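Local coordinates for protein group II chitinase (Ostrinia furnacalis, PDB 6JAX) that probably cleaves chitin internally as a family 18 endochitinase, this chain being one TIM-barrel glycosidase domain of a much longer protein, at residues P130-V135 with K174-A179; V195-Y200 with F225-T230; Y19-G24 with G276-A281. All coordinates share one frame; numbering follows the deposited sequence.

Interaction 1. Residues P130-V135 with K174-A179; sequences PKCWQV and KMVIDA. With GCS (2-amino-2-deoxy-beta-D-glucopyranose), chain C; GCS (2-amino-2-deoxy-beta-D-glucopyranose), chain B.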
loop_
_atom_site.group_PDB
_atom_site.type_symbol
_atom_site.label_atom_id
_atom_site.label_comp_id
_atom_site.label_asym_id
_atom_site.label_seq_id
_atom_site.Cartn_x
_atom_site.Cartn_y
_atom_site.Cartn_z
ATOM N N PRO A 130 10.370 10.973 2.049
ATOM C CA PRO A 130 11.468 11.941 1.906
ATOM C C PRO A 130 10.917 13.354 2.032
ATOM O O PRO A 130 9.867 13.673 1.470
ATOM C CB PRO A 130 12.010 11.674 0.495
ATOM C CG PRO A 130 11.537 10.310 0.138
ATOM C CD PRO A 130 10.214 10.130 0.847
ATOM N N LYS A 131 11.626 14.186 2.798
ATOM C CA LYS A 131 11.286 15.592 3.029
ATOM C C LYS A 131 10.071 15.707 3.944
ATOM O O LYS A 131 10.162 16.274 5.035
ATOM C CB LYS A 131 11.043 16.334 1.708
ATOM C CG LYS A 131 11.520 17.786 1.687
ATOM C CD LYS A 131 10.589 18.704 2.455
ATOM C CE LYS A 131 11.119 20.152 2.424
ATOM N NZ LYS A 131 10.256 21.020 3.247
ATOM N N CYS A 132 8.928 15.160 3.533
ATOM C CA CYS A 132 7.712 15.263 4.338
ATOM C C CYS A 132 7.613 14.044 5.250
ATOM O O CYS A 132 6.838 13.116 5.017
ATOM C CB CYS A 132 6.495 15.391 3.430
ATOM S SG CYS A 132 6.693 16.728 2.210
ATOM N N TRP A 133 8.423 14.055 6.310
ATOM C CA TRP A 133 8.436 12.938 7.248
ATOM C C TRP A 133 7.044 12.748 7.823
ATOM O O TRP A 133 6.490 13.666 8.438
ATOM C CB TRP A 133 9.418 13.171 8.386
ATOM C CG TRP A 133 10.804 13.516 7.971
ATOM C CD1 TRP A 133 11.367 13.380 6.732
ATOM C CD2 TRP A 133 11.808 14.082 8.811
ATOM N NE1 TRP A 133 12.673 13.824 6.762
ATOM C CE2 TRP A 133 12.961 14.258 8.031
ATOM C CE3 TRP A 133 11.843 14.440 10.166
ATOM C CZ2 TRP A 133 14.139 14.785 8.550
ATOM C CZ3 TRP A 133 13.013 14.963 10.680
ATOM C CH2 TRP A 133 14.146 15.129 9.876
ATOM N N GLN A 134 6.491 11.550 7.646
ATOM C CA GLN A 134 5.118 11.246 8.073
ATOM C C GLN A 134 4.148 12.351 7.651
ATOM O O GLN A 134 3.253 12.755 8.406
ATOM C CB GLN A 134 5.060 10.969 9.582
ATOM C CG GLN A 134 5.607 9.564 9.935
ATOM C CD GLN A 134 5.362 9.157 11.369
ATOM O OE1 GLN A 134 5.166 10.004 12.248
ATOM N NE2 GLN A 134 5.400 7.852 11.625
ATOM N N VAL A 135 4.321 12.823 6.410
ATOM C CA VAL A 135 3.470 13.816 5.748
ATOM C C VAL A 135 3.480 15.123 6.530
ATOM O O VAL A 135 2.448 15.788 6.675
ATOM C CB VAL A 135 2.024 13.317 5.543
ATOM C CG1 VAL A 135 1.329 14.147 4.452
ATOM C CG2 VAL A 135 1.995 11.820 5.171
ATOM N N LYS A 174 0.107 15.366 -3.940
ATOM C CA LYS A 174 0.850 16.282 -4.756
ATOM C C LYS A 174 1.988 16.995 -4.064
ATOM O O LYS A 174 3.022 17.105 -4.575
ATOM C CB LYS A 174 -0.081 17.352 -5.331
ATOM C CG LYS A 174 0.594 18.266 -6.322
ATOM C CD LYS A 174 -0.308 19.393 -6.734
ATOM C CE LYS A 174 0.199 20.132 -7.943
ATOM N NZ LYS A 174 1.422 20.852 -7.621
ATOM N N MET A 175 1.720 17.490 -2.879
ATOM C CA MET A 175 2.693 18.241 -2.117
ATOM C C MET A 175 3.919 17.385 -1.724
ATOM O O MET A 175 5.009 17.813 -1.748
ATOM C CB MET A 175 1.993 18.835 -0.895
ATOM C CG MET A 175 2.880 19.317 0.207
ATOM S SD MET A 175 2.137 19.845 1.782
ATOM C CE MET A 175 1.245 18.398 2.359
ATOM N N VAL A 176 3.648 16.157 -1.363
ATOM C CA VAL A 176 4.702 15.248 -0.975
ATOM C C VAL A 176 5.479 14.818 -2.203
ATOM O O VAL A 176 6.635 14.769 -2.164
ATOM C CB VAL A 176 4.157 14.026 -0.221
ATOM C CG1 VAL A 176 5.257 13.061 0.134
ATOM C CG2 VAL A 176 3.410 14.478 1.003
ATOM N N ILE A 177 4.773 14.497 -3.270
ATOM C CA ILE A 177 5.442 14.117 -4.511
ATOM C C ILE A 177 6.409 15.214 -4.939
ATOM O O ILE A 177 7.563 14.955 -5.305
ATOM C CB ILE A 177 4.407 13.843 -5.614
ATOM C CG1 ILE A 177 3.538 12.616 -5.279
ATOM C CG2 ILE A 177 5.091 13.682 -6.970
ATOM C CD1 ILE A 177 2.264 12.557 -6.155
ATOM N N ASP A 178 5.932 16.456 -4.915
ATOM C CA ASP A 178 6.752 17.592 -5.336
ATOM C C ASP A 178 7.988 17.759 -4.457
ATOM O O ASP A 178 9.077 18.067 -4.957
ATOM C CB ASP A 178 5.917 18.869 -5.285
ATOM C CG ASP A 178 4.928 18.985 -6.437
ATOM O OD1 ASP A 178 5.016 18.202 -7.412
ATOM O OD2 ASP A 178 4.065 19.890 -6.361
ATOM N N ALA A 179 7.838 17.584 -3.143
ATOM C CA ALA A 179 8.936 17.855 -2.220
ATOM C C ALA A 179 9.931 16.712 -2.130
ATOM O O ALA A 179 11.123 16.955 -1.913
ATOM C CB ALA A 179 8.393 18.134 -0.816
HETATM C C1 GCS C . -1.903 14.049 6.983
HETATM C C2 GCS C . -1.104 15.289 7.363
HETATM C C3 GCS C . -1.885 16.535 7.111
HETATM C C4 GCS C . -2.446 16.606 5.719
HETATM C C5 GCS C . -3.170 15.317 5.335
HETATM C C6 GCS C . -3.501 15.307 3.879
HETATM N N2 GCS C . -0.698 15.230 8.808
HETATM O O3 GCS C . -1.015 17.680 7.325
HETATM O O4 GCS C . -3.419 17.652 5.661
HETATM O O5 GCS C . -2.325 14.147 5.565
HETATM O O6 GCS C . -3.974 14.023 3.567
HETATM C C1 GCS B . -1.512 8.782 7.502
HETATM C C2 GCS B . -1.920 9.365 6.160
HETATM C C3 GCS B . -1.460 10.783 6.054
HETATM C C4 GCS B . -1.911 11.664 7.187
HETATM C C5 GCS B . -1.600 11.008 8.533
HETATM C C6 GCS B . -2.246 11.762 9.658
HETATM N N2 GCS B . -1.248 8.575 5.081
HETATM O O3 GCS B . -1.905 11.352 4.789
HETATM O O4 GCS B . -1.133 12.862 7.203
HETATM O O5 GCS B . -2.057 9.615 8.608
HETATM O O6 GCS B . -2.034 11.027 10.837
#
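Cys132 N gives the shortest polar bond here, 2.7 Å to Pro130 O, and Cys132 itself centres an inverse gamma turn closed weakly from Trp133 N to Lys131 O. These tight turns curl the loop that follows strand 122-126 of the family 18 TIM barrel, so that Lys131, Cys132 and Val135 meet one side of helix 174-180. Asp144 OD2 steadies the curl by accepting from both Lys131 N and Trp133 NE1, while a disulfide to Cys137 fixes the sulfur. Across the contact the meeting is apolar. Cys132 SG lies 3.7 Å from Ala179 CB, and Cys132 CB rests 4.0 Å from Val176 CG2. That methyl, set beside Val176's own backbone N and anti to its carbonyl carbon, also meets Val135 CG1 at 4.0 Å, one branch serving two loop residues. Lys131 CG already lies 4.0 Å from Ala179 CB; the bend at chi2 (-76°) brings CD to the same methyl, and the chain then runs on to Cys137 O, which NZ bonds. Val135 also meets sugar: its CB is 3.6 Å from O4 of the chain B glucosamine, and its CG1 is 3.8 Å from O5 of the chain C unit, placing this loop on the wall of the oligosaccharide cleft. The backbone of Gln134 also bonds that of Glu128, the last residue of the family's DxxDxDxE signature. On the helix, Lys174 NZ makes a salt bridge to Asp178 OD2 (3.1 Å), on the syn side of that oxygen.

Interaction 2. Residues V195-Y200 with F225-T230; sequences VMTYDY and FNANYT. With NAG (2-acetamido-2-deoxy-beta-D-glucopyranose), chain D; GCS (2-amino-2-deoxy-beta-D-glucopyranose), chain C.
The Tyr200 ring carries Asn226 CA over one face, 3.9 Å above the plane and offset toward the rim, with Phe225 O over that face too and Thr230 OG1 at its edge. The Phe225 ring turns its own edge to Tyr200 O, 3.3 Å from CD2, and to O6 of the chain C glucosamine, 3.3 Å from CE2. In this TIM barrel the contact joins the loop leaving strand 192-195, which bears the Met-Thr-Tyr-Asp sequence of family 18 chitinases, to the start of helix 227-236. Tyr200 OH donates to Thr230 OG1 at 2.7 Å, and Thr230 OG1 also bonds Pro172 O, so the buried hydroxyls form a short relay. With Thr230 OG1 at chi1 -69°, turned to Tyr200, the methyl CG2 is left to pack 3.5 Å from Val195 CG1, a tight meeting, and 3.8 Å from Thr197 CG2. Thr197 OG1 is spoken for by Gly247 O. At the helix start Asn226 is the N-cap: Tyr229 N reaches its OD1 at 2.9 Å from above the carbonyl plane. Asn228 turns away from the contact, its ND2 joined covalently to C1 of an N-linked N-acetylglucosamine.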
loop_
_atom_site.group_PDB
_atom_site.type_symbol
_atom_site.label_atom_id
_atom_site.label_comp_id
_atom_site.label_asym_id
_atom_site.label_seq_id
_atom_site.Cartn_x
_atom_site.Cartn_y
_atom_site.Cartn_z
ATOM N N VAL A 195 2.190 3.224 -6.412
ATOM C CA VAL A 195 1.602 4.470 -5.936
ATOM C C VAL A 195 0.522 4.122 -4.927
ATOM O O VAL A 195 -0.410 3.375 -5.238
ATOM C CB VAL A 195 1.030 5.295 -7.094
ATOM C CG1 VAL A 195 0.492 6.612 -6.562
ATOM C CG2 VAL A 195 2.118 5.539 -8.160
ATOM N N MET A 196 0.652 4.654 -3.711
ATOM C CA MET A 196 -0.275 4.324 -2.628
ATOM C C MET A 196 -1.520 5.210 -2.741
ATOM O O MET A 196 -1.737 6.141 -1.965
ATOM C CB MET A 196 0.428 4.471 -1.286
ATOM C CG MET A 196 1.518 3.404 -1.118
ATOM S SD MET A 196 2.303 3.479 0.498
ATOM C CE MET A 196 3.339 4.883 0.279
ATOM N N THR A 197 -2.328 4.897 -3.754
ATOM C CA THR A 197 -3.548 5.634 -4.095
ATOM C C THR A 197 -4.680 5.277 -3.124
ATOM O O THR A 197 -5.750 4.794 -3.502
ATOM C CB THR A 197 -3.937 5.362 -5.544
ATOM O OG1 THR A 197 -3.689 3.986 -5.891
ATOM C CG2 THR A 197 -3.125 6.270 -6.529
ATOM N N TYR A 198 -4.409 5.529 -1.845
ATOM C CA TYR A 198 -5.369 5.299 -0.769
ATOM C C TYR A 198 -4.931 6.136 0.426
ATOM O O TYR A 198 -3.904 6.822 0.379
ATOM C CB TYR A 198 -5.494 3.810 -0.410
ATOM C CG TYR A 198 -4.184 3.055 -0.313
ATOM C CD1 TYR A 198 -3.290 3.309 0.722
ATOM C CD2 TYR A 198 -3.863 2.072 -1.241
ATOM C CE1 TYR A 198 -2.091 2.609 0.821
ATOM C CE2 TYR A 198 -2.655 1.362 -1.151
ATOM C CZ TYR A 198 -1.784 1.639 -0.115
ATOM O OH TYR A 198 -0.596 0.936 -0.013
ATOM N N ASP A 199 -5.736 6.095 1.494
ATOM C CA ASP A 199 -5.556 6.972 2.658
ATOM C C ASP A 199 -5.613 8.448 2.265
ATOM O O ASP A 199 -4.951 9.293 2.881
ATOM C CB ASP A 199 -4.252 6.678 3.410
ATOM C CG ASP A 199 -4.243 5.309 4.056
ATOM O OD1 ASP A 199 -5.321 4.684 4.208
ATOM O OD2 ASP A 199 -3.142 4.858 4.410
ATOM N N TYR A 200 -6.413 8.767 1.245
ATOM C CA TYR A 200 -6.676 10.167 0.908
ATOM C C TYR A 200 -7.439 10.866 2.017
ATOM O O TYR A 200 -7.333 12.094 2.177
ATOM C CB TYR A 200 -7.482 10.253 -0.380
ATOM C CG TYR A 200 -6.698 9.976 -1.651
ATOM C CD1 TYR A 200 -5.913 10.966 -2.240
ATOM C CD2 TYR A 200 -6.768 8.743 -2.275
ATOM C CE1 TYR A 200 -5.212 10.720 -3.413
ATOM C CE2 TYR A 200 -6.069 8.490 -3.451
ATOM C CZ TYR A 200 -5.296 9.483 -4.019
ATOM O OH TYR A 200 -4.611 9.210 -5.203
ATOM N N PHE A 225 -7.086 15.148 -4.586
ATOM C CA PHE A 225 -7.190 14.010 -3.675
ATOM C C PHE A 225 -8.029 12.894 -4.291
ATOM O O PHE A 225 -9.083 12.521 -3.789
ATOM C CB PHE A 225 -7.760 14.455 -2.330
ATOM C CG PHE A 225 -6.726 14.924 -1.360
ATOM C CD1 PHE A 225 -5.877 15.956 -1.689
ATOM C CD2 PHE A 225 -6.595 14.328 -0.116
ATOM C CE1 PHE A 225 -4.917 16.413 -0.795
ATOM C CE2 PHE A 225 -5.637 14.773 0.779
ATOM C CZ PHE A 225 -4.797 15.821 0.434
ATOM N N ASN A 226 -7.548 12.356 -5.415
ATOM C CA ASN A 226 -8.204 11.210 -6.035
ATOM C C ASN A 226 -7.190 10.475 -6.903
ATOM O O ASN A 226 -6.211 11.066 -7.356
ATOM C CB ASN A 226 -9.431 11.637 -6.862
ATOM C CG ASN A 226 -9.080 12.638 -7.960
ATOM O OD1 ASN A 226 -8.661 12.255 -9.050
ATOM N ND2 ASN A 226 -9.267 13.929 -7.675
ATOM N N ALA A 227 -7.427 9.175 -7.114
ATOM C CA ALA A 227 -6.440 8.344 -7.803
ATOM C C ALA A 227 -6.192 8.822 -9.227
ATOM O O ALA A 227 -5.062 8.761 -9.723
ATOM C CB ALA A 227 -6.884 6.884 -7.818
ATOM N N ASN A 228 -7.235 9.305 -9.880
ATOM C CA ASN A 228 -7.101 9.756 -11.287
ATOM C C ASN A 228 -6.071 10.886 -11.386
ATOM O O ASN A 228 -5.210 10.831 -12.223
ATOM C CB ASN A 228 -8.439 10.190 -11.870
ATOM C CG ASN A 228 -8.277 10.712 -13.280
ATOM O OD1 ASN A 228 -7.575 10.131 -14.057
ATOM N ND2 ASN A 228 -8.906 11.822 -13.580
ATOM N N TYR A 229 -6.215 11.899 -10.543
ATOM C CA TYR A 229 -5.244 12.989 -10.544
ATOM C C TYR A 229 -3.849 12.475 -10.212
ATOM O O TYR A 229 -2.869 12.819 -10.882
ATOM C CB TYR A 229 -5.644 14.073 -9.539
ATOM C CG TYR A 229 -4.599 15.160 -9.482
ATOM C CD1 TYR A 229 -3.479 15.036 -8.661
ATOM C CD2 TYR A 229 -4.706 16.285 -10.291
ATOM C CE1 TYR A 229 -2.498 16.009 -8.635
ATOM C CE2 TYR A 229 -3.725 17.262 -10.270
ATOM C CZ TYR A 229 -2.630 17.115 -9.441
ATOM O OH TYR A 229 -1.658 18.089 -9.406
ATOM N N THR A 230 -3.747 11.661 -9.158
ATOM C CA THR A 230 -2.451 11.185 -8.682
ATOM C C THR A 230 -1.694 10.424 -9.767
ATOM O O THR A 230 -0.492 10.631 -9.964
ATOM C CB THR A 230 -2.654 10.286 -7.466
ATOM O OG1 THR A 230 -3.111 11.076 -6.359
ATOM C CG2 THR A 230 -1.344 9.591 -7.093
HETATM C C1 NAG D . -8.617 12.418 -14.902
HETATM C C2 NAG D . -9.783 13.309 -15.196
HETATM C C3 NAG D . -9.477 14.112 -16.449
HETATM C C4 NAG D . -8.194 14.882 -16.276
HETATM C C5 NAG D . -7.082 14.013 -15.713
HETATM C C6 NAG D . -5.834 14.853 -15.422
HETATM C C7 NAG D . -12.035 12.520 -14.769
HETATM C C8 NAG D . -12.969 11.483 -15.238
HETATM N N2 NAG D . -10.897 12.465 -15.416
HETATM O O3 NAG D . -10.500 15.048 -16.619
HETATM O O4 NAG D . -7.842 15.317 -17.546
HETATM O O5 NAG D . -7.570 13.260 -14.593
HETATM O O6 NAG D . -5.740 15.496 -14.143
HETATM O O7 NAG D . -12.312 13.271 -13.890
HETATM C C1 GCS C . -1.903 14.049 6.983
HETATM C C2 GCS C . -1.104 15.289 7.363
HETATM C C3 GCS C . -1.885 16.535 7.111
HETATM C C4 GCS C . -2.446 16.606 5.719
HETATM C C5 GCS C . -3.170 15.317 5.335
HETATM C C6 GCS C . -3.501 15.307 3.879
HETATM N N2 GCS C . -0.698 15.230 8.808
HETATM O O3 GCS C . -1.015 17.680 7.325
HETATM O O4 GCS C . -3.419 17.652 5.661
HETATM O O5 GCS C . -2.325 14.147 5.565
HETATM O O6 GCS C . -3.974 14.023 3.567
#

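Interaction 3. Residues Y19-G24 with G276-A281; sequences YRPGIG and GEYTRA. With GCS (2-amino-2-deoxy-beta-D-glucopyranose), chain E.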
loop_
_atom_site.group_PDB
_atom_site.type_symbol
_atom_site.label_atom_id
_atom_site.label_comp_id
_atom_site.label_asym_id
_atom_site.label_seq_id
_atom_site.Cartn_x
_atom_site.Cartn_y
_atom_site.Cartn_z
ATOM N N TYR A 19 -0.233 -11.976 14.475
ATOM C CA TYR A 19 -0.623 -11.709 15.861
ATOM C C TYR A 19 -2.044 -11.160 15.908
ATOM O O TYR A 19 -2.292 -10.014 16.292
ATOM C CB TYR A 19 0.347 -10.730 16.506
ATOM C CG TYR A 19 1.804 -11.133 16.470
ATOM C CD1 TYR A 19 2.317 -12.018 17.408
ATOM C CD2 TYR A 19 2.675 -10.614 15.508
ATOM C CE1 TYR A 19 3.643 -12.394 17.398
ATOM C CE2 TYR A 19 4.024 -10.980 15.492
ATOM C CZ TYR A 19 4.499 -11.872 16.442
ATOM O OH TYR A 19 5.826 -12.254 16.456
ATOM N N ARG A 20 -2.974 -11.997 15.462
ATOM C CA ARG A 20 -4.396 -11.693 15.457
ATOM C C ARG A 20 -5.161 -12.912 15.939
ATOM O O ARG A 20 -4.723 -14.048 15.727
ATOM C CB ARG A 20 -4.885 -11.299 14.052
ATOM C CG ARG A 20 -4.284 -9.982 13.610
ATOM C CD ARG A 20 -4.824 -9.481 12.268
ATOM N NE ARG A 20 -4.206 -8.184 11.974
ATOM C CZ ARG A 20 -3.954 -7.723 10.753
ATOM N NH1 ARG A 20 -4.278 -8.440 9.690
ATOM N NH2 ARG A 20 -3.354 -6.547 10.601
ATOM N N PRO A 21 -6.299 -12.709 16.592
ATOM C CA PRO A 21 -7.049 -13.840 17.149
ATOM C C PRO A 21 -7.888 -14.562 16.109
ATOM O O PRO A 21 -8.299 -13.993 15.095
ATOM C CB PRO A 21 -7.952 -13.167 18.187
ATOM C CG PRO A 21 -8.235 -11.831 17.578
ATOM C CD PRO A 21 -6.937 -11.418 16.889
ATOM N N GLY A 22 -8.158 -15.838 16.399
ATOM C CA GLY A 22 -9.129 -16.600 15.625
ATOM C C GLY A 22 -8.881 -16.529 14.133
ATOM O O GLY A 22 -7.763 -16.750 13.646
ATOM N N ILE A 23 -9.926 -16.197 13.375
ATOM C CA ILE A 23 -9.801 -16.257 11.924
ATOM C C ILE A 23 -9.012 -15.091 11.362
ATOM O O ILE A 23 -8.702 -15.096 10.169
ATOM C CB ILE A 23 -11.172 -16.293 11.231
ATOM C CG1 ILE A 23 -11.938 -15.010 11.528
ATOM C CG2 ILE A 23 -11.927 -17.520 11.665
ATOM C CD1 ILE A 23 -13.168 -14.870 10.702
ATOM N N GLY A 24 -8.680 -14.101 12.185
ATOM C CA GLY A 24 -7.859 -13.002 11.699
ATOM C C GLY A 24 -6.389 -13.336 11.607
ATOM O O GLY A 24 -5.630 -12.580 10.981
ATOM N N GLY A 276 -11.642 -2.610 15.261
ATOM C CA GLY A 276 -12.173 -3.897 14.923
ATOM C C GLY A 276 -11.636 -4.976 15.876
ATOM O O GLY A 276 -10.607 -4.791 16.426
ATOM N N GLU A 277 -12.314 -6.111 16.039
ATOM C CA GLU A 277 -11.909 -7.201 16.923
ATOM C C GLU A 277 -10.609 -7.845 16.474
ATOM O O GLU A 277 -9.869 -8.386 17.303
ATOM C CB GLU A 277 -13.003 -8.270 16.981
ATOM C CG GLU A 277 -14.412 -7.719 16.930
ATOM C CD GLU A 277 -14.915 -7.489 15.510
ATOM O OE1 GLU A 277 -15.323 -8.470 14.849
ATOM O OE2 GLU A 277 -14.909 -6.326 15.059
ATOM N N TYR A 278 -10.401 -7.781 15.179
ATOM C CA TYR A 278 -9.228 -8.467 14.719
ATOM C C TYR A 278 -8.014 -7.570 14.442
ATOM O O TYR A 278 -6.947 -7.950 14.684
ATOM C CB TYR A 278 -9.513 -9.235 13.434
ATOM C CG TYR A 278 -10.531 -10.302 13.613
ATOM C CD1 TYR A 278 -10.188 -11.519 14.095
ATOM C CD2 TYR A 278 -11.830 -10.065 13.342
ATOM C CE1 TYR A 278 -11.129 -12.492 14.296
ATOM C CE2 TYR A 278 -12.780 -11.026 13.517
ATOM C CZ TYR A 278 -12.428 -12.247 14.013
ATOM O OH TYR A 278 -13.351 -13.189 14.184
ATOM N N THR A 279 -8.223 -6.408 13.870
ATOM C CA THR A 279 -7.106 -5.535 13.528
ATOM C C THR A 279 -6.772 -4.540 14.633
ATOM O O THR A 279 -5.636 -4.052 14.679
ATOM C CB THR A 279 -7.396 -4.802 12.211
ATOM O OG1 THR A 279 -8.665 -4.138 12.296
ATOM C CG2 THR A 279 -7.422 -5.810 11.059
ATOM N N ARG A 280 -7.722 -4.247 15.523
ATOM C CA ARG A 280 -7.439 -3.593 16.803
ATOM C C ARG A 280 -6.689 -2.275 16.624
ATOM O O ARG A 280 -5.704 -1.996 17.310
ATOM C CB ARG A 280 -6.671 -4.547 17.722
ATOM C CG ARG A 280 -7.524 -5.754 18.066
ATOM C CD ARG A 280 -6.837 -6.694 19.021
ATOM N NE ARG A 280 -7.717 -7.806 19.378
ATOM C CZ ARG A 280 -7.338 -8.864 20.090
ATOM N NH1 ARG A 280 -6.087 -8.967 20.517
ATOM N NH2 ARG A 280 -8.206 -9.827 20.367
ATOM N N ALA A 281 -7.173 -1.457 15.692
ATOM C CA ALA A 281 -6.582 -0.155 15.398
ATOM C C ALA A 281 -7.716 0.835 15.174
ATOM O O ALA A 281 -8.469 0.706 14.201
ATOM C CB ALA A 281 -5.679 -0.240 14.167
HETATM C C1 GCS E . 4.027 -7.954 18.713
HETATM C C2 GCS E . 4.987 -7.993 17.545
HETATM C C3 GCS E . 4.954 -6.757 16.697
HETATM C C4 GCS E . 3.594 -6.181 16.334
HETATM C C5 GCS E . 2.575 -6.374 17.488
HETATM C C6 GCS E . 1.156 -6.469 17.039
HETATM N N2 GCS E . 6.350 -8.213 18.134
HETATM O O1 GCS E . 4.018 -9.178 19.313
HETATM O O3 GCS E . 5.654 -7.089 15.469
HETATM O O4 GCS E . 3.796 -4.768 16.028
HETATM O O5 GCS E . 2.656 -7.654 18.213
HETATM O O6 GCS E . 0.456 -7.014 18.137
HETATM O O HOH W 1 -4.671 -8.021 16.946
HETATM O O HOH W 2 -3.319 -6.323 13.891
#
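This is a surface contact between two loops at the rim of the sugar-binding cleft: segment 19-24 follows strand 8-14, and segment 276-281 lies in the loop that connects strand 244-257 to strand 284-286. Its main piece is the Tyr278 ring, which points its CD1 and CE1 edge at Pro21 O, 3.3 Å from CD1 and near the ring plane. Gly24 N comes 3.5 Å from the same CD1, an approach possible because Gly24 has no side chain to interpose; Gly24 N also bonds Pro21 O, so the carbonyl that meets the ring edge is held within its own turn. Ile23 comes in obliquely, CG1 lying 3.7 Å from Tyr278 CZ. The second loop belongs to the small alpha+beta insertion domain typical of family 18 chitinases of this type, which rises beside the barrel, so the contact joins that insertion to the first barrel loop. Polar bridging is left to water. Water 1 donates to both Tyr19 O and Tyr278 O, while water 2, in the plane of the Arg20 guanidinium, accepts from Arg20 NE at 2.8 Å and gives a weak bond to Thr279 O. Extended from CG to NE, Arg20 crosses Thr279, whose CG2 sits over the centre of the guanidinium face, 4.0 Å above the plane; NH1 ends in a salt bridge to Asp349. Pro21 in turn lies against a face of the Arg280 guanidinium, its CG 3.4 Å from NH2. Arg280 NE bonds Glu277 O at 3.0 Å, from above the carbonyl plane. On the cleft side Tyr19 sets one ring face against the chain E glucosamine, whose O1 stands 3.7 Å above the ring centre, while Tyr19 OH bonds Asp56 OD2.

In the fold
From the N terminus, segment 19-24 comes first, in the loop after the opening barrel strand, and waits some 250 residues for 276-281; interaction 3 therefore closes a loop that encloses the other two. Within it, interaction 1 closes between 130-135 and 174-179, and interaction 2 follows in series, from 195-200 to 225-230. Those two are neighbours, their centres about 14 Å apart, touching through Lys174 and Tyr229 and sharing the chain C glucosamine. Interaction 3 stands apart, its centre about 32 Å from that of interaction 1. Together they tie barrel loops to nearby helices at one part of the cleft, and barrel to insertion at another.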